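Local coordinates for protein putative esterase MT1895 (Mycobacterium tuberculosis, PDB 3S4K) that probably hydrolyses acyl-CoA thioesters, as a hotdog-fold member of the PaaI thioesterase family, with 1,4-dihydroxy-2-naphthoyl-CoA as a possible substrate, at residues A37-V43 with G100-A106; M62-A67 with W118-I122; R113-L119 with G133-N139. All coordinates share one frame; numbering follows the deposited sequence.

Interaction 1. Residues A37-V43 with G100-A106; sequences ARAQLDV and GMVYGTA
Q40 lays its carboxamide against the rim of the Y103 ring: OE1 of Q40 lies near the ring plane, 3.3 Å from CE2 of Y103, and the amide stands almost perpendicular to the ring (86°). The two side chains run alongside each other from a non-hydrogen-bonded pair of the antiparallel strands 37-43 and 100-106. CG of Q40 is wedged between its own backbone N and carbonyl carbon (chi1 64°), and the extended chain beyond it carries the amide out along the tyrosine. The long, flexible M101 instead bends at chi2 (-73°) and again at chi3, bringing its thioether across D42 at about a right angle, with SD of M101 3.6 Å from CB of D42. R38 runs beside T105, whose CG2 sits over one face of the guanidinium, 3.6 Å above its plane; NE of R38 forms a salt bridge with E31 on the next strand. The face carrying L41, V43 and V102 is apolar. CD1 of L41 packs 3.7 Å from CG2 of V102, and helix 56-75 covers this side through M62, which touches both residues. On it A39 offers only a methyl, touched by I66 of the helix, and G104 no side chain. Between the strands, the bond from G104 N to A39 O is 2.8 Å long and nearly straight. A water gives its hydrogens to OD1 of D42 and O of V43 and accepts from N of G100. Apolar branches under the helix and amide, thioether and charged groups on the outer face make this sheet amphipathic, as expected where a hotdog sheet wraps its central helix.

Interaction 2. Residues M62-A67 with W118-I122; sequences MIESIA and WLVTI
W118 meets the helix through its CB, 3.9 Å from CB of A67, while one face of its indole is turned to the helix backbone, with the carbonyl O of A67 over it, 4.1 Å above the plane and displaced toward the rim. A70 and A71, further along helix 56-75, touch the indole, and methyl-sized residues let so broad a ring approach the helix. Two residues on, V120 lies at the middle of the contact. Its CG1, anti to the backbone N (chi1 -177°), packs 3.8 Å from CG1 of I63, the two side chains sliding past each other in opposite directions. The other branch, CG2, touches the carbonyl O of I63 and lies 3.8 Å from CB of A67. This is the defining arrangement of the hotdog fold, a long helix cradled by a curved antiparallel sheet, here with strand 118-122 running obliquely beneath residues 62-67 (130° between their directions). V135 of the adjoining strand 129-140 packs on I63 and A67, and S65, turned away from the strand, hydrogen-bonds in one of its two conformers to H55 of the second subunit. I122 ends the row: its chain is extended beyond CG1, and in one of two conformers modelled for each residue its CD1 lies 3.7 Å from SD of M62, a flexible thioether well suited to following a branched neighbour. The same CD1 position is 3.9 Å from CG1 of I63, next along the helix.

Interaction 3. Residues R113-L119 with G133-N139; sequences RRQQLWL and GQVRLQN
Q116 and N139 join their carboxamides across a beta hairpin, whose arms 115-123 and 129-140 are neighbouring antiparallel strands of the hotdog sheet. NE2 of Q116 donates to OD1 of N139 at 2.8 Å in a nearly straight bond (176°), the acceptor lying in the Q116 amide plane; A71 O on helix 56-75 also accepts from NE2. The other end of the same amide is used too: OE1 of Q116 receives the indole NE1 of W118 at 2.9 Å. A glutamine suits this buried place because it can donate and accept at once. N139 spends its own ND2 on R113 O at 3.0 Å, approaching from above the carbonyl plane, and its backbone N on R114 O, thereby tying down the turn before the strand. Paired backbone bonds link Q116 with L137 and W118 with V135. On the other face, CD1 of L117 packs 3.9 Å from CB of R136 and lies loosely over one face of its guanidinium. NH1 of R136 reaches OE1 of Q115 at 2.8 Å after a bend at chi3 (-74°); the amide and guanidinium planes stand 88° apart, with OE1 in the guanidinium plane but the donor well above the plane of the Q115 carbonyl.

From the N terminus, strand 36-43 comes first and helix 56-75 follows it. Interaction 1 closes a long loop when the chain returns as strand 100-108, with the helix and strand 83-93 in between. Interaction 2 starts inside that loop, on the helix, and ends beyond it on strand 115-123, so the two cross. Interaction 3 closes a short hairpin after interaction 1 is complete, beginning on the strand where interaction 2 ends and sharing W118 and L119 with it. Strands 100-108 and 115-123 are neighbours, so 37-43/100-106 and 113-119/133-139 belong to one continuous sheet, on opposite sides of the chain's centre, while interaction 2 lays the helix against one face of that sheet.

Interaction 1. Residues A37-V43 with G100-A106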
loop_
_atom_site.group_PDB
_atom_site.type_symbol
_atom_site.label_atom_id
_atom_site.label_comp_id
_atom_site.label_asym_id
_atom_site.label_seq_id
_atom_site.Cartn_x
_atom_site.Cartn_y
_atom_site.Cartn_z
ATOM N N ALA A 37 -4.531 -16.694 -5.908
ATOM C CA ALA A 37 -4.266 -16.857 -4.500
ATOM C C ALA A 37 -5.318 -16.167 -3.652
ATOM O O ALA A 37 -6.024 -15.235 -4.108
ATOM C CB ALA A 37 -2.870 -16.336 -4.137
ATOM N N ARG A 38 -5.440 -16.653 -2.432
ATOM C CA ARG A 38 -6.363 -16.103 -1.447
ATOM C C ARG A 38 -5.685 -16.058 -0.077
ATOM O O ARG A 38 -4.981 -16.992 0.316
ATOM C CB ARG A 38 -7.675 -16.900 -1.385
ATOM C CG ARG A 38 -8.433 -16.976 -2.749
ATOM C CD ARG A 38 -9.736 -17.735 -2.648
ATOM N NE ARG A 38 -10.121 -18.154 -3.999
ATOM C CZ ARG A 38 -11.249 -17.849 -4.643
ATOM N NH1 ARG A 38 -12.241 -17.165 -4.066
ATOM N NH2 ARG A 38 -11.394 -18.280 -5.899
ATOM N N ALA A 39 -5.904 -14.961 0.644
ATOM C CA ALA A 39 -5.362 -14.822 1.990
ATOM C C ALA A 39 -6.231 -13.911 2.807
ATOM O O ALA A 39 -7.110 -13.222 2.282
ATOM C CB ALA A 39 -3.910 -14.286 1.951
ATOM N N GLN A 40 -5.989 -13.918 4.112
ATOM C CA GLN A 40 -6.890 -13.266 5.037
ATOM C C GLN A 40 -6.148 -12.759 6.252
ATOM O O GLN A 40 -5.131 -13.335 6.645
ATOM C CB GLN A 40 -7.957 -14.245 5.458
ATOM C CG GLN A 40 -7.429 -15.447 6.230
ATOM C CD GLN A 40 -8.443 -16.581 6.264
ATOM O OE1 GLN A 40 -9.092 -16.864 5.266
ATOM N NE2 GLN A 40 -8.571 -17.222 7.404
ATOM N N LEU A 41 -6.683 -11.707 6.862
ATOM C CA LEU A 41 -6.138 -11.222 8.131
ATOM C C LEU A 41 -7.246 -10.706 9.030
ATOM O O LEU A 41 -8.356 -10.379 8.580
ATOM C CB LEU A 41 -5.045 -10.150 7.941
ATOM C CG LEU A 41 -5.358 -8.767 7.351
ATOM C CD1 LEU A 41 -6.097 -7.846 8.326
ATOM C CD2 LEU A 41 -4.061 -8.096 6.855
ATOM N N ASP A 42 -6.936 -10.680 10.323
ATOM C CA ASP A 42 -7.846 -10.144 11.318
ATOM C C ASP A 42 -7.495 -8.682 11.490
ATOM O O ASP A 42 -6.329 -8.344 11.656
ATOM C CB ASP A 42 -7.667 -10.888 12.658
ATOM C CG ASP A 42 -8.752 -10.575 13.688
ATOM O OD1 ASP A 42 -9.890 -10.204 13.339
ATOM O OD2 ASP A 42 -8.456 -10.743 14.894
ATOM N N VAL A 43 -8.495 -7.818 11.446
ATOM C CA VAL A 43 -8.275 -6.408 11.732
ATOM C C VAL A 43 -8.067 -6.218 13.225
ATOM O O VAL A 43 -8.965 -6.500 14.019
ATOM C CB VAL A 43 -9.428 -5.529 11.235
ATOM C CG1 VAL A 43 -9.195 -4.061 11.683
ATOM C CG2 VAL A 43 -9.557 -5.653 9.717
ATOM N N GLY A 100 -12.920 -7.233 12.769
ATOM C CA GLY A 100 -13.314 -8.443 12.034
ATOM C C GLY A 100 -12.280 -8.871 11.016
ATOM O O GLY A 100 -11.269 -8.186 10.811
ATOM N N MET A 101 -12.552 -9.990 10.353
ATOM C CA MET A 101 -11.648 -10.556 9.344
ATOM C C MET A 101 -11.906 -9.915 7.985
ATOM O O MET A 101 -13.041 -9.555 7.656
ATOM C CB MET A 101 -11.897 -12.070 9.204
ATOM C CG MET A 101 -11.594 -12.887 10.453
ATOM S SD MET A 101 -9.835 -13.072 10.772
ATOM C CE MET A 101 -9.238 -13.941 9.313
ATOM N N VAL A 102 -10.843 -9.796 7.194
ATOM C CA VAL A 102 -10.937 -9.411 5.784
ATOM C C VAL A 102 -10.234 -10.480 4.961
ATOM O O VAL A 102 -9.309 -11.137 5.444
ATOM C CB VAL A 102 -10.371 -7.994 5.506
ATOM C CG1 VAL A 102 -11.253 -6.942 6.203
ATOM C CG2 VAL A 102 -8.900 -7.880 5.931
ATOM N N TYR A 103 -10.698 -10.651 3.720
ATOM C CA TYR A 103 -10.359 -11.776 2.885
ATOM C C TYR A 103 -10.096 -11.249 1.478
ATOM O O TYR A 103 -10.939 -10.526 0.923
ATOM C CB TYR A 103 -11.571 -12.716 2.831
ATOM C CG TYR A 103 -11.977 -13.282 4.176
ATOM C CD1 TYR A 103 -12.922 -12.646 4.995
ATOM C CD2 TYR A 103 -11.413 -14.474 4.627
ATOM C CE1 TYR A 103 -13.277 -13.193 6.242
ATOM C CE2 TYR A 103 -11.756 -15.000 5.855
ATOM C CZ TYR A 103 -12.689 -14.371 6.641
ATOM O OH TYR A 103 -12.972 -14.934 7.868
ATOM N N GLY A 104 -8.933 -11.572 0.911
ATOM C CA GLY A 104 -8.609 -11.184 -0.466
ATOM C C GLY A 104 -8.464 -12.338 -1.427
ATOM O O GLY A 104 -7.964 -13.405 -1.055
ATOM N N THR A 105 -8.889 -12.127 -2.669
ATOM C CA THR A 105 -8.703 -13.082 -3.752
ATOM C C THR A 105 -8.061 -12.381 -4.943
ATOM O O THR A 105 -8.543 -11.328 -5.342
ATOM C CB THR A 105 -10.050 -13.620 -4.221
ATOM O OG1 THR A 105 -10.684 -14.337 -3.160
ATOM C CG2 THR A 105 -9.887 -14.536 -5.437
ATOM N N ALA A 106 -7.013 -12.992 -5.502
ATOM C CA ALA A 106 -6.359 -12.515 -6.724
ATOM C C ALA A 106 -6.865 -13.315 -7.918
ATOM O O ALA A 106 -6.929 -14.547 -7.846
ATOM C CB ALA A 106 -4.856 -12.631 -6.644
HETATM O O HOH W 1 -11.101 -8.061 14.728
#

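Interaction 2. Residues M62-A67 with W118-I122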
loop_
_atom_site.group_PDB
_atom_site.type_symbol
_atom_site.label_atom_id
_atom_site.label_comp_id
_atom_site.label_asym_id
_atom_site.label_seq_id
_atom_site.Cartn_x
_atom_site.Cartn_y
_atom_site.Cartn_z
ATOM N N MET A 62 -1.763 -5.977 1.544
ATOM C CA MET A 62 -2.485 -7.239 1.328
ATOM C C MET A 62 -2.587 -7.544 -0.157
ATOM O O MET A 62 -2.282 -8.656 -0.625
ATOM C CB MET A 62 -3.918 -7.147 1.859
ATOM C CG MET A 62 -4.127 -7.514 3.303
ATOM S SD MET A 62 -5.906 -7.749 3.591
ATOM C CE MET A 62 -6.233 -9.353 2.868
ATOM N N ILE A 63 -3.023 -6.543 -0.905
ATOM C CA ILE A 63 -3.188 -6.641 -2.349
ATOM C C ILE A 63 -1.837 -6.957 -2.981
ATOM O O ILE A 63 -1.731 -7.838 -3.814
ATOM C CB ILE A 63 -3.859 -5.343 -2.884
ATOM C CG1 ILE A 63 -5.344 -5.373 -2.537
ATOM C CG2 ILE A 63 -3.609 -5.111 -4.420
ATOM C CD1 ILE A 63 -6.001 -4.011 -2.501
ATOM N N GLU A 64 -0.787 -6.289 -2.527
ATOM C CA GLU A 64 0.556 -6.523 -3.075
ATOM C C GLU A 64 1.029 -7.963 -2.854
ATOM O O GLU A 64 1.521 -8.626 -3.787
ATOM C CB GLU A 64 1.535 -5.515 -2.457
ATOM C CG GLU A 64 2.963 -5.585 -3.010
ATOM C CD GLU A 64 3.115 -4.994 -4.394
ATOM O OE1 GLU A 64 2.153 -4.377 -4.908
ATOM O OE2 GLU A 64 4.225 -5.151 -4.972
ATOM N N SER A 65 0.852 -8.458 -1.628
ATOM C CA SER A 65 1.264 -9.808 -1.255
ATOM C C SER A 65 0.523 -10.884 -2.037
ATOM O O SER A 65 1.120 -11.811 -2.580
ATOM C CB SER A 65 1.034 -10.051 0.241
ATOM O OG SER A 65 2.055 -9.455 1.014
ATOM N N ILE A 66 -0.789 -10.783 -2.071
ATOM C CA ILE A 66 -1.600 -11.855 -2.686
ATOM C C ILE A 66 -1.305 -11.925 -4.183
ATOM O O ILE A 66 -1.088 -13.002 -4.745
ATOM C CB ILE A 66 -3.117 -11.678 -2.376
ATOM C CG1 ILE A 66 -3.349 -11.697 -0.863
ATOM C CG2 ILE A 66 -3.940 -12.844 -3.024
ATOM C CD1 ILE A 66 -4.786 -11.349 -0.397
ATOM N N ALA A 67 -1.264 -10.767 -4.838
ATOM C CA ALA A 67 -0.909 -10.671 -6.254
ATOM C C ALA A 67 0.495 -11.197 -6.564
ATOM O O ALA A 67 0.695 -11.944 -7.535
ATOM C CB ALA A 67 -1.037 -9.215 -6.725
ATOM N N TRP A 118 -2.512 -8.495 -12.103
ATOM C CA TRP A 118 -3.434 -9.234 -11.238
ATOM C C TRP A 118 -4.414 -8.287 -10.538
ATOM O O TRP A 118 -4.031 -7.188 -10.142
ATOM C CB TRP A 118 -2.684 -10.021 -10.153
ATOM C CG TRP A 118 -1.938 -11.206 -10.722
ATOM C CD1 TRP A 118 -0.722 -11.200 -11.302
ATOM C CD2 TRP A 118 -2.393 -12.561 -10.759
ATOM N NE1 TRP A 118 -0.364 -12.468 -11.695
ATOM C CE2 TRP A 118 -1.387 -13.325 -11.395
ATOM C CE3 TRP A 118 -3.558 -13.203 -10.333
ATOM C CZ2 TRP A 118 -1.503 -14.708 -11.585
ATOM C CZ3 TRP A 118 -3.682 -14.560 -10.556
ATOM C CH2 TRP A 118 -2.655 -15.301 -11.166
ATOM N N LEU A 119 -5.675 -8.717 -10.410
ATOM C CA LEU A 119 -6.715 -8.012 -9.650
ATOM C C LEU A 119 -6.905 -8.709 -8.299
ATOM O O LEU A 119 -7.054 -9.937 -8.237
ATOM C CB LEU A 119 -8.046 -8.060 -10.400
ATOM C CG LEU A 119 -9.274 -7.651 -9.601
ATOM C CD1 LEU A 119 -9.180 -6.175 -9.273
ATOM C CD2 LEU A 119 -10.547 -7.929 -10.415
ATOM N N VAL A 120 -6.920 -7.924 -7.228
ATOM C CA VAL A 120 -7.176 -8.445 -5.893
ATOM C C VAL A 120 -8.333 -7.670 -5.292
ATOM O O VAL A 120 -8.322 -6.429 -5.281
ATOM C CB VAL A 120 -5.947 -8.303 -4.988
ATOM C CG1 VAL A 120 -6.220 -8.924 -3.605
ATOM C CG2 VAL A 120 -4.704 -8.908 -5.665
ATOM N N THR A 121 -9.324 -8.408 -4.792
ATOM C CA THR A 121 -10.531 -7.828 -4.189
ATOM C C THR A 121 -10.565 -8.258 -2.728
ATOM O O THR A 121 -10.488 -9.458 -2.418
ATOM C CB THR A 121 -11.828 -8.275 -4.916
ATOM O OG1 THR A 121 -11.688 -8.033 -6.322
ATOM C CG2 THR A 121 -13.093 -7.546 -4.360
ATOM N N ILE A 122 -10.730 -7.282 -1.841
ATOM C CA ILE A 122 -10.785 -7.527 -0.401
ATOM C C ILE A 122 -12.202 -7.323 0.107
ATOM O O ILE A 122 -12.792 -6.265 -0.116
ATOM C CB ILE A 122 -9.866 -6.572 0.374
ATOM C CG1 ILE A 122 -8.484 -6.516 -0.284
ATOM C CG2 ILE A 122 -9.758 -7.016 1.806
ATOM C CD1 ILE A 122 -7.377 -6.107 0.675
#

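Interaction 3. Residues R113-L119 with G133-N139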
loop_
_atom_site.group_PDB
_atom_site.type_symbol
_atom_site.label_atom_id
_atom_site.label_comp_id
_atom_site.label_asym_id
_atom_site.label_seq_id
_atom_site.Cartn_x
_atom_site.Cartn_y
_atom_site.Cartn_z
ATOM N N ARG A 113 4.958 -13.011 -21.194
ATOM C CA ARG A 113 6.388 -13.246 -21.042
ATOM C C ARG A 113 7.045 -12.194 -20.171
ATOM O O ARG A 113 7.768 -12.543 -19.244
ATOM C CB ARG A 113 7.088 -13.296 -22.393
ATOM C CG ARG A 113 8.578 -13.640 -22.309
ATOM C CD ARG A 113 9.195 -13.770 -23.685
ATOM N NE ARG A 113 9.115 -12.514 -24.420
ATOM C CZ ARG A 113 9.976 -11.502 -24.318
ATOM N NH1 ARG A 113 11.033 -11.568 -23.507
ATOM N NH2 ARG A 113 9.777 -10.408 -25.040
ATOM N N ARG A 114 6.780 -10.918 -20.436
ATOM C CA ARG A 114 7.490 -9.857 -19.715
ATOM C C ARG A 114 6.805 -9.376 -18.453
ATOM O O ARG A 114 7.489 -9.017 -17.484
ATOM C CB ARG A 114 7.766 -8.661 -20.635
ATOM C CG ARG A 114 8.868 -8.945 -21.618
ATOM C CD ARG A 114 9.047 -7.842 -22.628
ATOM N NE ARG A 114 9.542 -6.616 -21.987
ATOM C CZ ARG A 114 10.195 -5.642 -22.606
ATOM N NH1 ARG A 114 10.464 -5.726 -23.906
ATOM N NH2 ARG A 114 10.573 -4.571 -21.918
ATOM N N GLN A 115 5.468 -9.294 -18.490
ATOM C CA GLN A 115 4.702 -8.732 -17.345
ATOM C C GLN A 115 3.471 -9.559 -16.980
ATOM O O GLN A 115 2.993 -10.385 -17.783
ATOM C CB GLN A 115 4.286 -7.273 -17.617
ATOM C CG GLN A 115 5.484 -6.329 -18.007
ATOM C CD GLN A 115 5.159 -4.835 -17.878
ATOM O OE1 GLN A 115 4.369 -4.437 -17.056
ATOM N NE2 GLN A 115 5.812 -4.006 -18.694
ATOM N N GLN A 116 2.982 -9.317 -15.762
ATOM C CA GLN A 116 1.703 -9.802 -15.308
ATOM C C GLN A 116 0.909 -8.672 -14.685
ATOM O O GLN A 116 1.471 -7.735 -14.104
ATOM C CB GLN A 116 1.819 -10.972 -14.313
ATOM C CG GLN A 116 2.825 -12.036 -14.678
ATOM C CD GLN A 116 2.815 -13.199 -13.724
ATOM O OE1 GLN A 116 1.733 -13.646 -13.289
ATOM N NE2 GLN A 116 4.012 -13.705 -13.378
ATOM N N LEU A 117 -0.405 -8.805 -14.776
ATOM C CA LEU A 117 -1.320 -7.886 -14.162
ATOM C C LEU A 117 -2.370 -8.724 -13.412
ATOM O O LEU A 117 -3.045 -9.578 -14.022
ATOM C CB LEU A 117 -1.916 -6.949 -15.233
ATOM C CG LEU A 117 -2.814 -5.825 -14.716
ATOM C CD1 LEU A 117 -2.012 -4.798 -13.954
ATOM C CD2 LEU A 117 -3.625 -5.169 -15.834
ATOM N N TRP A 118 -2.512 -8.495 -12.103
ATOM C CA TRP A 118 -3.434 -9.234 -11.238
ATOM C C TRP A 118 -4.414 -8.287 -10.538
ATOM O O TRP A 118 -4.031 -7.188 -10.142
ATOM C CB TRP A 118 -2.684 -10.021 -10.153
ATOM C CG TRP A 118 -1.938 -11.206 -10.722
ATOM C CD1 TRP A 118 -0.722 -11.200 -11.302
ATOM C CD2 TRP A 118 -2.393 -12.561 -10.759
ATOM N NE1 TRP A 118 -0.364 -12.468 -11.695
ATOM C CE2 TRP A 118 -1.387 -13.325 -11.395
ATOM C CE3 TRP A 118 -3.558 -13.203 -10.333
ATOM C CZ2 TRP A 118 -1.503 -14.708 -11.585
ATOM C CZ3 TRP A 118 -3.682 -14.560 -10.556
ATOM C CH2 TRP A 118 -2.655 -15.301 -11.166
ATOM N N LEU A 119 -5.675 -8.717 -10.410
ATOM C CA LEU A 119 -6.715 -8.012 -9.650
ATOM C C LEU A 119 -6.905 -8.709 -8.299
ATOM O O LEU A 119 -7.054 -9.937 -8.237
ATOM C CB LEU A 119 -8.046 -8.060 -10.400
ATOM C CG LEU A 119 -9.274 -7.651 -9.601
ATOM C CD1 LEU A 119 -9.180 -6.175 -9.273
ATOM C CD2 LEU A 119 -10.547 -7.929 -10.415
ATOM N N GLY A 133 -7.799 -3.698 -5.927
ATOM C CA GLY A 133 -6.580 -3.131 -6.505
ATOM C C GLY A 133 -6.004 -3.993 -7.610
ATOM O O GLY A 133 -6.321 -5.189 -7.702
ATOM N N GLN A 134 -5.146 -3.393 -8.425
ATOM C CA GLN A 134 -4.448 -4.110 -9.485
ATOM C C GLN A 134 -2.980 -3.911 -9.306
ATOM O O GLN A 134 -2.546 -2.795 -9.059
ATOM C CB GLN A 134 -4.882 -3.626 -10.848
ATOM C CG GLN A 134 -6.348 -3.871 -10.982
ATOM C CD GLN A 134 -6.937 -3.449 -12.272
ATOM O OE1 GLN A 134 -6.258 -2.941 -13.165
ATOM N NE2 GLN A 134 -8.237 -3.654 -12.382
ATOM N N VAL A 135 -2.237 -5.004 -9.449
ATOM C CA VAL A 135 -0.804 -5.004 -9.314
ATOM C C VAL A 135 -0.152 -5.429 -10.619
ATOM O O VAL A 135 -0.483 -6.489 -11.158
ATOM C CB VAL A 135 -0.381 -5.942 -8.168
ATOM C CG1 VAL A 135 1.141 -5.920 -7.972
ATOM C CG2 VAL A 135 -1.113 -5.564 -6.884
ATOM N N ARG A 136 0.781 -4.603 -11.095
ATOM C CA ARG A 136 1.552 -4.880 -12.302
ATOM C C ARG A 136 2.930 -5.342 -11.864
ATOM O O ARG A 136 3.571 -4.680 -11.032
ATOM C CB ARG A 136 1.635 -3.643 -13.176
ATOM C CG ARG A 136 2.486 -3.818 -14.445
ATOM C CD ARG A 136 2.466 -2.578 -15.282
ATOM N NE ARG A 136 1.188 -2.430 -15.968
ATOM C CZ ARG A 136 0.829 -3.076 -17.077
ATOM N NH1 ARG A 136 1.630 -3.965 -17.661
ATOM N NH2 ARG A 136 -0.388 -2.871 -17.578
ATOM N N LEU A 137 3.366 -6.481 -12.406
ATOM C CA LEU A 137 4.648 -7.074 -12.060
ATOM C C LEU A 137 5.487 -7.303 -13.306
ATOM O O LEU A 137 4.960 -7.583 -14.370
ATOM C CB LEU A 137 4.448 -8.403 -11.325
ATOM C CG LEU A 137 3.687 -8.304 -9.999
ATOM C CD1 LEU A 137 2.231 -8.729 -10.216
ATOM C CD2 LEU A 137 4.401 -9.064 -8.834
ATOM N N GLN A 138 6.803 -7.212 -13.133
ATOM C CA GLN A 138 7.761 -7.672 -14.111
ATOM C C GLN A 138 8.186 -9.100 -13.814
ATOM O O GLN A 138 8.487 -9.433 -12.663
ATOM C CB GLN A 138 9.024 -6.792 -14.049
ATOM C CG GLN A 138 9.069 -5.750 -15.065
ATOM C CD GLN A 138 10.389 -4.972 -15.076
ATOM O OE1 GLN A 138 11.462 -5.451 -14.652
ATOM N NE2 GLN A 138 10.307 -3.771 -15.571
ATOM N N ASN A 139 8.232 -9.938 -14.843
ATOM C CA ASN A 139 8.854 -11.251 -14.734
ATOM C C ASN A 139 10.359 -11.100 -14.941
ATOM O O ASN A 139 10.774 -10.458 -15.883
ATOM C CB ASN A 139 8.291 -12.188 -15.791
ATOM C CG ASN A 139 6.797 -12.447 -15.613
ATOM O OD1 ASN A 139 6.291 -12.503 -14.481
ATOM N ND2 ASN A 139 6.085 -12.603 -16.736
#